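Local coordinates for protein phosphoribosylaminoimidazole-succinocarboxamide synthase (Saccharomyces cerevisiae, PDB 2CNQ) that catalyses the ATP-dependent joining of 4-carboxy-5-aminoimidazole ribotide and aspartate to give SAICAR, a step of de novo purine biosynthesis, at residues K59-W64 with Y296-T300; R122-G127 with S241-N245; T216-F220 with L231-L236. All coordinates share one frame. Where two conformers were deposited one is given. Residue numbers count along the deposited sequence, not the author numbering.

In the fold
The three contacts illustrate how one long strand, 228-245, can link a helical layer to a ligand site. Contact 3 pairs its 231-236 part with 216-220 at the core of the chain, between ADP and AMZ, while contact 2 sets 241-245 against 122-127 at the AMZ phosphate; their centres are about 15 Å apart, and Ser-241 OG meets Thr-216 OG1 at 2.7 Å. Contact 1, a helix pair, encloses both along the chain. Its centre is about 13 Å from that of contact 3, with Ser-61 OG 3.2 Å from Val-235 N, and about 17 Å from that of contact 2, which it reaches through Leu-299 CD1 and Phe-243 CZ, 3.5 Å apart.

Contact 1 (K59-W64 with Y296-T300); sequences KLSEFW and YETLT
Two helices far apart in sequence can pack side by side mainly through apolar side chains, as segments 59-64, within helix 53-67, and 296-300, the last turn of helix 282-300, demonstrate. Both are regular alpha helix; their axes run nearly parallel, 14° between N-to-C directions, and approach to 10.7 Å. The register sets Leu-60 against Tyr-296 (CA-CA 6.4 Å) and Phe-63 against Thr-300 (CA-CA 6.9 Å), burying 343 Å².

Aliphatic contacts centre on Leu-60 (chi1 t, chi2 p): its CD1 lies 3.6 Å from Thr-300 CG2 and its CD2 4.4 Å from Leu-299 CD1.

Aromatic contacts flank these. Phe-63 (chi1 t) receives Thr-300 CG2 over one ring face in a CH-pi contact, 4.0 Å from the centroid and 24° off the normal, and its CZ lies 3.7 Å from Leu-299 O. Leu-299 (m, t) sends CD2 to 4.0 Å from Trp-64 CZ2, at the indole edge (Trp-64 chi1 m, chi2 114°). Tyr-296 (chi1 t) meets Leu-60 CB with CD2, 3.9 Å away at the ring edge.

Among polar groups, Thr-300 OG1 (chi1 p) donates to Tyr-296 O at 2.8 Å and also bonds Ser-302 N, while CG2 faces the interface. Lys-59 lays CB 3.9 Å from Tyr-296 CE2, and its NZ goes on to a salt bridge with Asp-104.

Beyond the pair, Trp-64 and Leu-299 both touch helix 185-209, while Val-235 and Phe-243 of strand 228-245 lie against Trp-64 and Leu-299 respectively.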
loop_
_atom_site.group_PDB
_atom_site.type_symbol
_atom_site.label_atom_id
_atom_site.label_comp_id
_atom_site.label_asym_id
_atom_site.label_seq_id
_atom_site.Cartn_x
_atom_site.Cartn_y
_atom_site.Cartn_z
ATOM N N LYS A 59 -4.203 0.867 10.455
ATOM C CA LYS A 59 -3.406 0.468 11.578
ATOM C C LYS A 59 -2.068 -0.076 11.158
ATOM O O LYS A 59 -1.069 0.177 11.774
ATOM C CB LYS A 59 -4.173 -0.585 12.358
ATOM C CG LYS A 59 -5.483 -0.092 12.943
ATOM C CD LYS A 59 -5.381 1.086 13.912
ATOM C CE LYS A 59 -6.798 1.581 14.253
ATOM N NZ LYS A 59 -6.819 2.496 15.431
ATOM N N LEU A 60 -2.050 -0.832 10.096
ATOM C CA LEU A 60 -0.804 -1.392 9.638
ATOM C C LEU A 60 0.091 -0.288 9.120
ATOM O O LEU A 60 1.262 -0.276 9.378
ATOM C CB LEU A 60 -1.061 -2.459 8.620
ATOM C CG LEU A 60 0.147 -3.261 8.201
ATOM C CD1 LEU A 60 0.963 -3.767 9.352
ATOM C CD2 LEU A 60 -0.324 -4.397 7.365
ATOM N N SER A 61 -0.493 0.640 8.398
ATOM C CA SER A 61 0.292 1.776 7.990
ATOM C C SER A 61 0.886 2.461 9.169
ATOM O O SER A 61 2.041 2.823 9.149
ATOM C CB SER A 61 -0.557 2.771 7.247
ATOM O OG SER A 61 -0.940 2.307 5.983
ATOM N N GLU A 62 0.082 2.697 10.185
ATOM C CA GLU A 62 0.592 3.361 11.359
ATOM C C GLU A 62 1.724 2.617 11.972
ATOM O O GLU A 62 2.697 3.199 12.409
ATOM C CB GLU A 62 -0.509 3.573 12.368
ATOM C CG GLU A 62 -1.533 4.589 11.915
ATOM C CD GLU A 62 -2.540 4.774 12.941
ATOM O OE1 GLU A 62 -2.342 5.662 13.794
ATOM O OE2 GLU A 62 -3.476 3.992 12.956
ATOM N N PHE A 63 1.616 1.299 11.999
ATOM C CA PHE A 63 2.686 0.494 12.528
ATOM C C PHE A 63 3.968 0.766 11.786
ATOM O O PHE A 63 5.015 0.963 12.365
ATOM C CB PHE A 63 2.327 -0.969 12.430
ATOM C CG PHE A 63 3.475 -1.851 12.703
ATOM C CD1 PHE A 63 4.241 -2.316 11.670
ATOM C CD2 PHE A 63 3.831 -2.178 13.990
ATOM C CE1 PHE A 63 5.346 -3.085 11.909
ATOM C CE2 PHE A 63 4.923 -2.946 14.225
ATOM C CZ PHE A 63 5.693 -3.376 13.178
ATOM N N TRP A 64 3.884 0.765 10.461
ATOM C CA TRP A 64 5.076 0.963 9.683
ATOM C C TRP A 64 5.565 2.370 9.743
ATOM O O TRP A 64 6.767 2.592 9.721
ATOM C CB TRP A 64 4.861 0.545 8.269
ATOM C CG TRP A 64 4.666 -0.891 8.089
ATOM C CD1 TRP A 64 3.545 -1.474 7.666
ATOM C CD2 TRP A 64 5.623 -1.936 8.264
ATOM N NE1 TRP A 64 3.715 -2.829 7.575
ATOM C CE2 TRP A 64 5.002 -3.124 7.907
ATOM C CE3 TRP A 64 6.941 -1.972 8.687
ATOM C CZ2 TRP A 64 5.664 -4.330 7.888
ATOM C CZ3 TRP A 64 7.586 -3.177 8.683
ATOM C CH2 TRP A 64 6.957 -4.334 8.304
ATOM N N TYR A 296 -1.270 -8.803 9.018
ATOM C CA TYR A 296 -1.237 -7.785 10.029
ATOM C C TYR A 296 -0.705 -8.322 11.312
ATOM O O TYR A 296 0.144 -7.729 11.931
ATOM C CB TYR A 296 -2.638 -7.224 10.225
ATOM C CG TYR A 296 -2.724 -6.310 11.381
ATOM C CD1 TYR A 296 -3.030 -6.783 12.642
ATOM C CD2 TYR A 296 -2.454 -4.973 11.247
ATOM C CE1 TYR A 296 -3.065 -5.940 13.716
ATOM C CE2 TYR A 296 -2.480 -4.138 12.313
ATOM C CZ TYR A 296 -2.781 -4.629 13.541
ATOM O OH TYR A 296 -2.793 -3.765 14.598
ATOM N N GLU A 297 -1.237 -9.415 11.762
ATOM C CA GLU A 297 -0.831 -9.943 13.058
ATOM C C GLU A 297 0.604 -10.353 13.037
ATOM O O GLU A 297 1.321 -10.099 13.982
ATOM C CB GLU A 297 -1.727 -11.103 13.429
ATOM C CG GLU A 297 -3.114 -10.642 13.735
ATOM C CD GLU A 297 -3.994 -11.687 14.342
ATOM O OE1 GLU A 297 -4.878 -11.319 15.112
ATOM O OE2 GLU A 297 -3.814 -12.871 14.034
ATOM N N THR A 298 1.049 -10.997 11.980
ATOM C CA THR A 298 2.399 -11.468 11.956
ATOM C C THR A 298 3.361 -10.322 11.871
ATOM O O THR A 298 4.365 -10.286 12.549
ATOM C CB THR A 298 2.605 -12.417 10.852
ATOM O OG1 THR A 298 1.689 -13.482 11.041
ATOM C CG2 THR A 298 3.966 -13.023 10.856
ATOM N N LEU A 299 3.059 -9.366 11.021
ATOM C CA LEU A 299 3.957 -8.260 10.844
ATOM C C LEU A 299 4.048 -7.414 12.065
ATOM O O LEU A 299 5.109 -6.940 12.377
ATOM C CB LEU A 299 3.497 -7.419 9.673
ATOM C CG LEU A 299 3.684 -8.116 8.348
ATOM C CD1 LEU A 299 2.938 -7.373 7.285
ATOM C CD2 LEU A 299 5.151 -8.283 8.018
ATOM N N THR A 300 2.931 -7.145 12.710
ATOM C CA THR A 300 2.930 -6.244 13.840
ATOM C C THR A 300 3.231 -6.941 15.112
ATOM O O THR A 300 3.603 -6.300 16.063
ATOM C CB THR A 300 1.618 -5.530 14.007
ATOM O OG1 THR A 300 0.588 -6.455 14.339
ATOM C CG2 THR A 300 1.230 -4.740 12.800
#

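Contact 2 (R122-G127 with S241-N245); sequences RGYITG and SRFWN. With AMZ (aminoimidazole 4-carboxamide ribonucleotide), chain C.
The phosphate site of the AMZ pocket forms where the corner following strand 113-122 faces the end of strand 228-245. Segment 122-127 turns at Gly-123 and then runs as a largely extended loop; 241-245 is extended. Their backbones stay apart (CA-CA 9.5 Å for Arg-122 and Ser-241, 9.2 Å for Thr-126 and Arg-242), so side chains span the gap.

Arg-122 (m, t, t) donates from NH1 to AMZ OP2 and from NH2 to AMZ OP1, both 2.9 Å. Arg-242 (m, t, t) donates from NH2 to AMZ OP2 at 2.7 Å. Gly-127, at positive phi, sets CA 3.7 Å from Arg-242 NH2, where a CB would clash. Thr-126 CG2 (chi1 t) lies 3.7 Å from Arg-242 NH2 and 3.8 Å from Trp-244 CZ2. In an offset edge-to-face pair (both chi1 m), the Trp-244 six-membered ring turns its edge toward the Tyr-124 face (centroids 5.8 Å, planes 73°).

Arg-122 NH1 and Arg-242 NH2, like charges 4.2 Å apart, are offset by the phosphate and Asp-215, salt-bridged to Arg-242.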
loop_
_atom_site.group_PDB
_atom_site.type_symbol
_atom_site.label_atom_id
_atom_site.label_comp_id
_atom_site.label_asym_id
_atom_site.label_seq_id
_atom_site.Cartn_x
_atom_site.Cartn_y
_atom_site.Cartn_z
ATOM N N ARG A 122 11.005 -4.323 -5.188
ATOM C CA ARG A 122 10.871 -5.750 -5.276
ATOM C C ARG A 122 12.060 -6.405 -4.650
ATOM O O ARG A 122 13.171 -6.208 -5.070
ATOM C CB ARG A 122 10.757 -6.197 -6.691
ATOM C CG ARG A 122 9.664 -5.497 -7.436
ATOM C CD ARG A 122 9.624 -5.963 -8.857
ATOM N NE ARG A 122 8.719 -5.157 -9.630
ATOM C CZ ARG A 122 7.446 -5.394 -9.762
ATOM N NH1 ARG A 122 6.897 -6.488 -9.321
ATOM N NH2 ARG A 122 6.713 -4.501 -10.378
ATOM N N GLY A 123 11.811 -7.201 -3.647
ATOM C CA GLY A 123 12.846 -8.043 -3.108
ATOM C C GLY A 123 12.920 -9.378 -3.763
ATOM O O GLY A 123 13.956 -10.038 -3.723
ATOM N N TYR A 124 11.825 -9.793 -4.359
ATOM C CA TYR A 124 11.648 -11.101 -4.900
ATOM C C TYR A 124 10.925 -10.933 -6.178
ATOM O O TYR A 124 10.123 -10.020 -6.356
ATOM C CB TYR A 124 10.815 -11.950 -3.973
ATOM C CG TYR A 124 11.459 -12.186 -2.656
ATOM C CD1 TYR A 124 11.533 -11.186 -1.708
ATOM C CD2 TYR A 124 11.993 -13.410 -2.350
ATOM C CE1 TYR A 124 12.131 -11.417 -0.508
ATOM C CE2 TYR A 124 12.585 -13.633 -1.135
ATOM C CZ TYR A 124 12.658 -12.637 -0.232
ATOM O OH TYR A 124 13.231 -12.826 0.982
ATOM N N ILE A 125 11.191 -11.834 -7.104
ATOM C CA ILE A 125 10.650 -11.683 -8.417
ATOM C C ILE A 125 9.331 -12.370 -8.533
ATOM O O ILE A 125 9.221 -13.571 -8.408
ATOM C CB ILE A 125 11.660 -12.112 -9.464
ATOM C CG1 ILE A 125 11.184 -11.653 -10.815
ATOM C CG2 ILE A 125 11.997 -13.587 -9.448
ATOM C CD1 ILE A 125 12.224 -11.757 -11.878
ATOM N N THR A 126 8.297 -11.594 -8.790
ATOM C CA THR A 126 6.977 -12.097 -8.917
ATOM C C THR A 126 6.179 -11.101 -9.693
ATOM O O THR A 126 6.661 -10.078 -10.109
ATOM C CB THR A 126 6.372 -12.373 -7.529
ATOM O OG1 THR A 126 5.147 -13.043 -7.685
ATOM C CG2 THR A 126 6.134 -11.126 -6.742
ATOM N N GLY A 127 4.939 -11.408 -9.937
ATOM C CA GLY A 127 4.055 -10.428 -10.480
ATOM C C GLY A 127 4.519 -9.946 -11.809
ATOM O O GLY A 127 4.982 -10.710 -12.653
ATOM N N SER A 241 1.383 -4.464 -0.945
ATOM C CA SER A 241 2.500 -5.371 -0.853
ATOM C C SER A 241 2.085 -6.749 -1.112
ATOM O O SER A 241 0.918 -7.080 -1.017
ATOM C CB SER A 241 3.042 -5.344 0.571
ATOM O OG SER A 241 3.159 -4.033 1.048
ATOM N N ARG A 242 3.079 -7.594 -1.333
ATOM C CA ARG A 242 2.887 -9.012 -1.317
ATOM C C ARG A 242 3.633 -9.566 -0.155
ATOM O O ARG A 242 4.801 -9.286 0.040
ATOM C CB ARG A 242 3.348 -9.635 -2.591
ATOM C CG ARG A 242 2.440 -9.328 -3.711
ATOM C CD ARG A 242 3.022 -9.821 -4.984
ATOM N NE ARG A 242 2.125 -9.540 -6.081
ATOM C CZ ARG A 242 2.471 -8.967 -7.208
ATOM N NH1 ARG A 242 1.564 -8.879 -8.141
ATOM N NH2 ARG A 242 3.672 -8.473 -7.410
ATOM N N PHE A 243 2.909 -10.330 0.640
ATOM C CA PHE A 243 3.421 -10.939 1.824
ATOM C C PHE A 243 3.309 -12.422 1.706
ATOM O O PHE A 243 2.224 -12.938 1.496
ATOM C CB PHE A 243 2.628 -10.483 3.018
ATOM C CG PHE A 243 2.698 -9.040 3.292
ATOM C CD1 PHE A 243 1.554 -8.304 3.492
ATOM C CD2 PHE A 243 3.898 -8.398 3.402
ATOM C CE1 PHE A 243 1.624 -6.968 3.831
ATOM C CE2 PHE A 243 3.960 -7.065 3.707
ATOM C CZ PHE A 243 2.818 -6.353 3.940
ATOM N N TRP A 244 4.436 -13.083 1.870
ATOM C CA TRP A 244 4.509 -14.509 1.783
ATOM C C TRP A 244 4.931 -15.064 3.097
ATOM O O TRP A 244 5.652 -14.473 3.849
ATOM C CB TRP A 244 5.520 -14.909 0.751
ATOM C CG TRP A 244 5.181 -14.473 -0.604
ATOM C CD1 TRP A 244 3.956 -14.169 -1.092
ATOM C CD2 TRP A 244 6.084 -14.321 -1.675
ATOM N NE1 TRP A 244 4.049 -13.839 -2.392
ATOM C CE2 TRP A 244 5.350 -13.938 -2.783
ATOM C CE3 TRP A 244 7.466 -14.464 -1.796
ATOM C CZ2 TRP A 244 5.928 -13.734 -4.006
ATOM C CZ3 TRP A 244 8.044 -14.246 -2.994
ATOM C CH2 TRP A 244 7.281 -13.868 -4.093
ATOM N N ASN A 245 4.464 -16.252 3.368
ATOM C CA ASN A 245 4.892 -16.965 4.534
ATOM C C ASN A 245 6.268 -17.519 4.305
ATOM O O ASN A 245 6.500 -18.267 3.367
ATOM C CB ASN A 245 3.885 -18.058 4.790
ATOM C CG ASN A 245 4.162 -18.800 6.031
ATOM O OD1 ASN A 245 3.601 -18.459 7.080
ATOM N ND2 ASN A 245 4.971 -19.794 5.967
HETATM O O5 AMZ C . -1.725 0.460 -5.650
HETATM C C6 AMZ C . -0.983 0.417 -6.608
HETATM N N2 AMZ C . -1.077 1.237 -7.648
HETATM C C3A AMZ C . 0.100 -0.547 -6.661
HETATM C C7A AMZ C . 0.360 -1.504 -5.728
HETATM N N3 AMZ C . -0.195 -1.779 -4.533
HETATM N N1 AMZ C . 0.983 -0.651 -7.669
HETATM C C5 AMZ C . 1.787 -1.644 -7.363
HETATM N N AMZ C . 1.407 -2.188 -6.185
HETATM C C1 AMZ C . 2.091 -3.252 -5.494
HETATM C C2 AMZ C . 1.507 -4.613 -5.725
HETATM C C3 AMZ C . 2.693 -5.509 -5.516
HETATM O O2 AMZ C . 2.844 -5.657 -4.122
HETATM O O1 AMZ C . 0.439 -4.837 -4.829
HETATM O O AMZ C . 3.376 -3.313 -6.048
HETATM C C AMZ C . 3.821 -4.661 -6.080
HETATM C C4 AMZ C . 4.232 -5.032 -7.467
HETATM O O3 AMZ C . 3.064 -5.217 -8.249
HETATM P P AMZ C . 3.228 -5.796 -9.727
HETATM O OP1 AMZ C . 3.853 -4.726 -10.559
HETATM O O4 AMZ C . 1.808 -6.091 -10.148
HETATM O OP2 AMZ C . 4.089 -7.016 -9.690
#

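Contact 3 (T216-F220 with L231-L236). With ADP (adenosine-5'-diphosphate), chain B; AMZ (aminoimidazole 4-carboxamide ribonucleotide), chain C.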
loop_
_atom_site.group_PDB
_atom_site.type_symbol
_atom_site.label_atom_id
_atom_site.label_comp_id
_atom_site.label_asym_id
_atom_site.label_seq_id
_atom_site.Cartn_x
_atom_site.Cartn_y
_atom_site.Cartn_z
ATOM N N THR A 216 6.595 -4.329 -2.641
ATOM C CA THR A 216 5.717 -3.370 -2.057
ATOM C C THR A 216 5.746 -2.123 -2.886
ATOM O O THR A 216 6.699 -1.855 -3.571
ATOM C CB THR A 216 6.148 -3.045 -0.626
ATOM O OG1 THR A 216 5.090 -2.404 0.054
ATOM C CG2 THR A 216 7.347 -2.180 -0.545
ATOM N N LYS A 217 4.684 -1.364 -2.765
ATOM C CA LYS A 217 4.554 -0.075 -3.365
ATOM C C LYS A 217 4.482 0.950 -2.307
ATOM O O LYS A 217 3.574 0.945 -1.496
ATOM C CB LYS A 217 3.316 -0.041 -4.227
ATOM C CG LYS A 217 3.079 1.276 -4.921
ATOM C CD LYS A 217 2.331 2.311 -4.139
ATOM C CE LYS A 217 0.899 1.953 -3.952
ATOM N NZ LYS A 217 0.176 2.904 -3.073
ATOM N N PHE A 218 5.445 1.834 -2.297
ATOM C CA PHE A 218 5.420 3.009 -1.467
ATOM C C PHE A 218 4.937 4.160 -2.310
ATOM O O PHE A 218 5.058 4.158 -3.501
ATOM C CB PHE A 218 6.806 3.347 -0.977
ATOM C CG PHE A 218 7.460 2.327 -0.125
ATOM C CD1 PHE A 218 6.897 1.912 1.051
ATOM C CD2 PHE A 218 8.673 1.818 -0.482
ATOM C CE1 PHE A 218 7.561 1.046 1.858
ATOM C CE2 PHE A 218 9.339 0.932 0.320
ATOM C CZ PHE A 218 8.789 0.545 1.482
ATOM N N GLU A 219 4.478 5.178 -1.629
ATOM C CA GLU A 219 4.297 6.466 -2.199
ATOM C C GLU A 219 5.058 7.448 -1.398
ATOM O O GLU A 219 5.084 7.400 -0.186
ATOM C CB GLU A 219 2.846 6.869 -2.259
ATOM C CG GLU A 219 2.059 5.953 -3.131
ATOM C CD GLU A 219 0.678 6.416 -3.435
ATOM O OE1 GLU A 219 -0.126 5.547 -3.821
ATOM O OE2 GLU A 219 0.412 7.619 -3.296
ATOM N N PHE A 220 5.697 8.335 -2.111
ATOM C CA PHE A 220 6.475 9.376 -1.511
ATOM C C PHE A 220 5.973 10.712 -1.948
ATOM O O PHE A 220 5.572 10.901 -3.079
ATOM C CB PHE A 220 7.911 9.287 -1.993
ATOM C CG PHE A 220 8.724 8.104 -1.520
ATOM C CD1 PHE A 220 8.345 7.289 -0.477
ATOM C CD2 PHE A 220 9.926 7.817 -2.133
ATOM C CE1 PHE A 220 9.176 6.254 -0.084
ATOM C CE2 PHE A 220 10.737 6.792 -1.692
ATOM C CZ PHE A 220 10.366 6.043 -0.677
ATOM N N LEU A 231 7.220 9.867 3.353
ATOM C CA LEU A 231 6.464 8.667 3.142
ATOM C C LEU A 231 5.014 9.000 3.347
ATOM O O LEU A 231 4.623 9.502 4.381
ATOM C CB LEU A 231 6.945 7.633 4.138
ATOM C CG LEU A 231 6.411 6.237 3.907
ATOM C CD1 LEU A 231 6.835 5.676 2.608
ATOM C CD2 LEU A 231 6.899 5.368 5.036
ATOM N N VAL A 232 4.225 8.762 2.326
ATOM C CA VAL A 232 2.831 9.135 2.346
ATOM C C VAL A 232 1.980 7.908 2.112
ATOM O O VAL A 232 2.438 6.786 2.170
ATOM C CB VAL A 232 2.527 10.247 1.339
ATOM C CG1 VAL A 232 3.422 11.428 1.600
ATOM C CG2 VAL A 232 2.661 9.783 -0.068
ATOM N N ASP A 233 0.707 8.124 1.917
ATOM C CA ASP A 233 -0.195 7.075 1.548
ATOM C C ASP A 233 -0.228 5.992 2.605
ATOM O O ASP A 233 -0.308 6.310 3.774
ATOM C CB ASP A 233 0.101 6.574 0.148
ATOM C CG ASP A 233 -1.030 5.835 -0.449
ATOM O OD1 ASP A 233 -2.047 6.475 -0.765
ATOM O OD2 ASP A 233 -0.879 4.611 -0.628
ATOM N N GLU A 234 -0.281 4.766 2.164
ATOM C CA GLU A 234 -0.225 3.630 3.017
ATOM C C GLU A 234 1.113 2.969 2.866
ATOM O O GLU A 234 1.789 3.116 1.876
ATOM C CB GLU A 234 -1.341 2.654 2.711
ATOM C CG GLU A 234 -1.134 1.916 1.419
ATOM C CD GLU A 234 -2.249 0.991 1.088
ATOM O OE1 GLU A 234 -2.466 0.802 -0.123
ATOM O OE2 GLU A 234 -2.879 0.447 1.996
ATOM N N VAL A 235 1.454 2.213 3.874
ATOM C CA VAL A 235 2.767 1.617 3.943
ATOM C C VAL A 235 2.622 0.174 4.310
ATOM O O VAL A 235 2.076 -0.142 5.344
ATOM C CB VAL A 235 3.627 2.330 4.960
ATOM C CG1 VAL A 235 4.988 1.710 4.952
ATOM C CG2 VAL A 235 3.692 3.797 4.684
ATOM N N LEU A 236 3.152 -0.663 3.446
ATOM C CA LEU A 236 3.341 -2.079 3.709
ATOM C C LEU A 236 2.078 -2.679 4.254
ATOM O O LEU A 236 2.051 -3.378 5.253
ATOM C CB LEU A 236 4.546 -2.298 4.584
ATOM C CG LEU A 236 5.824 -2.157 3.800
ATOM C CD1 LEU A 236 6.969 -1.846 4.717
ATOM C CD2 LEU A 236 6.097 -3.417 3.017
HETATM P PB ADP B . -5.732 4.986 -5.352
HETATM O O1B ADP B . -4.769 3.998 -4.883
HETATM O O2B ADP B . -5.151 5.917 -6.331
HETATM O O3B ADP B . -6.997 4.515 -5.878
HETATM P PA ADP B . -6.345 5.496 -2.612
HETATM O O1A ADP B . -5.232 4.691 -2.106
HETATM O O2A ADP B . -7.704 4.997 -2.476
HETATM O O3A ADP B . -6.089 5.906 -4.108
HETATM O "O5'" ADP B . -6.338 6.921 -1.955
HETATM C "C5'" ADP B . -5.186 7.630 -1.556
HETATM C "C4'" ADP B . -4.955 8.771 -2.501
HETATM O "O4'" ADP B . -4.348 9.806 -1.730
HETATM C "C3'" ADP B . -3.983 8.465 -3.598
HETATM O "O3'" ADP B . -4.212 9.312 -4.696
HETATM C "C2'" ADP B . -2.669 8.862 -2.981
HETATM O "O2'" ADP B . -1.658 9.092 -3.911
HETATM C "C1'" ADP B . -3.073 10.095 -2.266
HETATM N N9 ADP B . -2.243 10.500 -1.171
HETATM C C8 ADP B . -1.645 9.703 -0.283
HETATM N N7 ADP B . -1.038 10.367 0.665
HETATM C C5 ADP B . -1.252 11.658 0.366
HETATM C C6 ADP B . -0.907 12.885 0.979
HETATM N N6 ADP B . -0.222 12.916 2.104
HETATM N N1 ADP B . -1.221 14.022 0.371
HETATM C C2 ADP B . -1.947 13.982 -0.742
HETATM N N3 ADP B . -2.398 12.902 -1.363
HETATM C C4 ADP B . -2.033 11.751 -0.802
HETATM O O5 AMZ C . -1.725 0.460 -5.650
HETATM C C6 AMZ C . -0.983 0.417 -6.608
HETATM N N2 AMZ C . -1.077 1.237 -7.648
HETATM C C3A AMZ C . 0.100 -0.547 -6.661
HETATM C C7A AMZ C . 0.360 -1.504 -5.728
HETATM N N3 AMZ C . -0.195 -1.779 -4.533
HETATM N N1 AMZ C . 0.983 -0.651 -7.669
HETATM C C5 AMZ C . 1.787 -1.644 -7.363
HETATM N N AMZ C . 1.407 -2.188 -6.185
HETATM C C1 AMZ C . 2.091 -3.252 -5.494
HETATM C C2 AMZ C . 1.507 -4.613 -5.725
HETATM C C3 AMZ C . 2.693 -5.509 -5.516
HETATM O O2 AMZ C . 2.844 -5.657 -4.122
HETATM O O1 AMZ C . 0.439 -4.837 -4.829
HETATM O O AMZ C . 3.376 -3.313 -6.048
HETATM C C AMZ C . 3.821 -4.661 -6.080
HETATM C C4 AMZ C . 4.232 -5.032 -7.467
HETATM O O3 AMZ C . 3.064 -5.217 -8.249
HETATM P P AMZ C . 3.228 -5.796 -9.727
HETATM O OP1 AMZ C . 3.853 -4.726 -10.559
HETATM O O4 AMZ C . 1.808 -6.091 -10.148
HETATM O OP2 AMZ C . 4.089 -7.016 -9.690
HETATM O O HOH W 1 3.901 -0.228 0.849
HETATM O O HOH W 2 1.622 2.702 -0.836
HETATM O O HOH W 3 -1.708 0.122 -2.617
HETATM O O HOH W 4 3.969 4.682 1.102
HETATM O O HOH W 5 -2.725 5.347 -3.147
#
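A beta hairpin whose pairing is interrupted midway shows how water can replace direct pairing. Strands 211-223 and 228-245 are antiparallel neighbours; Phe-220 and Leu-231 form a non-hydrogen-bonded pair, CA-CA 4.7 Å, and Val-232 N donates to Glu-219 O at 3.0 Å. Around Asp-233, which has positive phi, the backbone departs from regular pairing, which resumes at Lys-217 and Ser-240.

Waters bridge the opening. Water 4 accepts from Glu-219 N and also meets Val-232 O and Glu-234 O, all at 2.8 Å. Water 2 accepts from Lys-217 NZ at 2.7 Å and also meets Lys-217 O and Glu-234 O. Water 1 accepts from Leu-236 N (2.7 Å), donates to Lys-217 O (2.6 Å) and bonds Thr-216 OG1 (2.6 Å), a hydroxyl that also bonds Ser-241.

Charges form a second network. Lys-217 NZ makes salt bridges to Glu-219 OE1 (2.8 Å) and Asp-233 OD2 (3.2 Å), two acceptors only 3.4 Å apart. Water 5 bonds Glu-219 OE1 and Asp-233 OD1, both at 2.7 Å. Asp-233 OD2 also accepts a hydrogen bond from Glu-234 N at 2.9 Å, while Glu-234 OE2 is held by Arg-21 and Thr-237.

Apart from the polar groups, Phe-218 packs on Leu-231, Val-235 and Leu-236, and Phe-220 CE1 touches Leu-231 CD1 at 3.6 Å. The hairpin thus serves both ligands: water 3 joins Glu-234 OE1 to AMZ N3 and O5, and Asp-233 N makes a weak bond to ADP N7 (3.1 Å). The ADP ribose makes the shorter bond, O2' donating to Glu-219 OE2 at 2.6 Å.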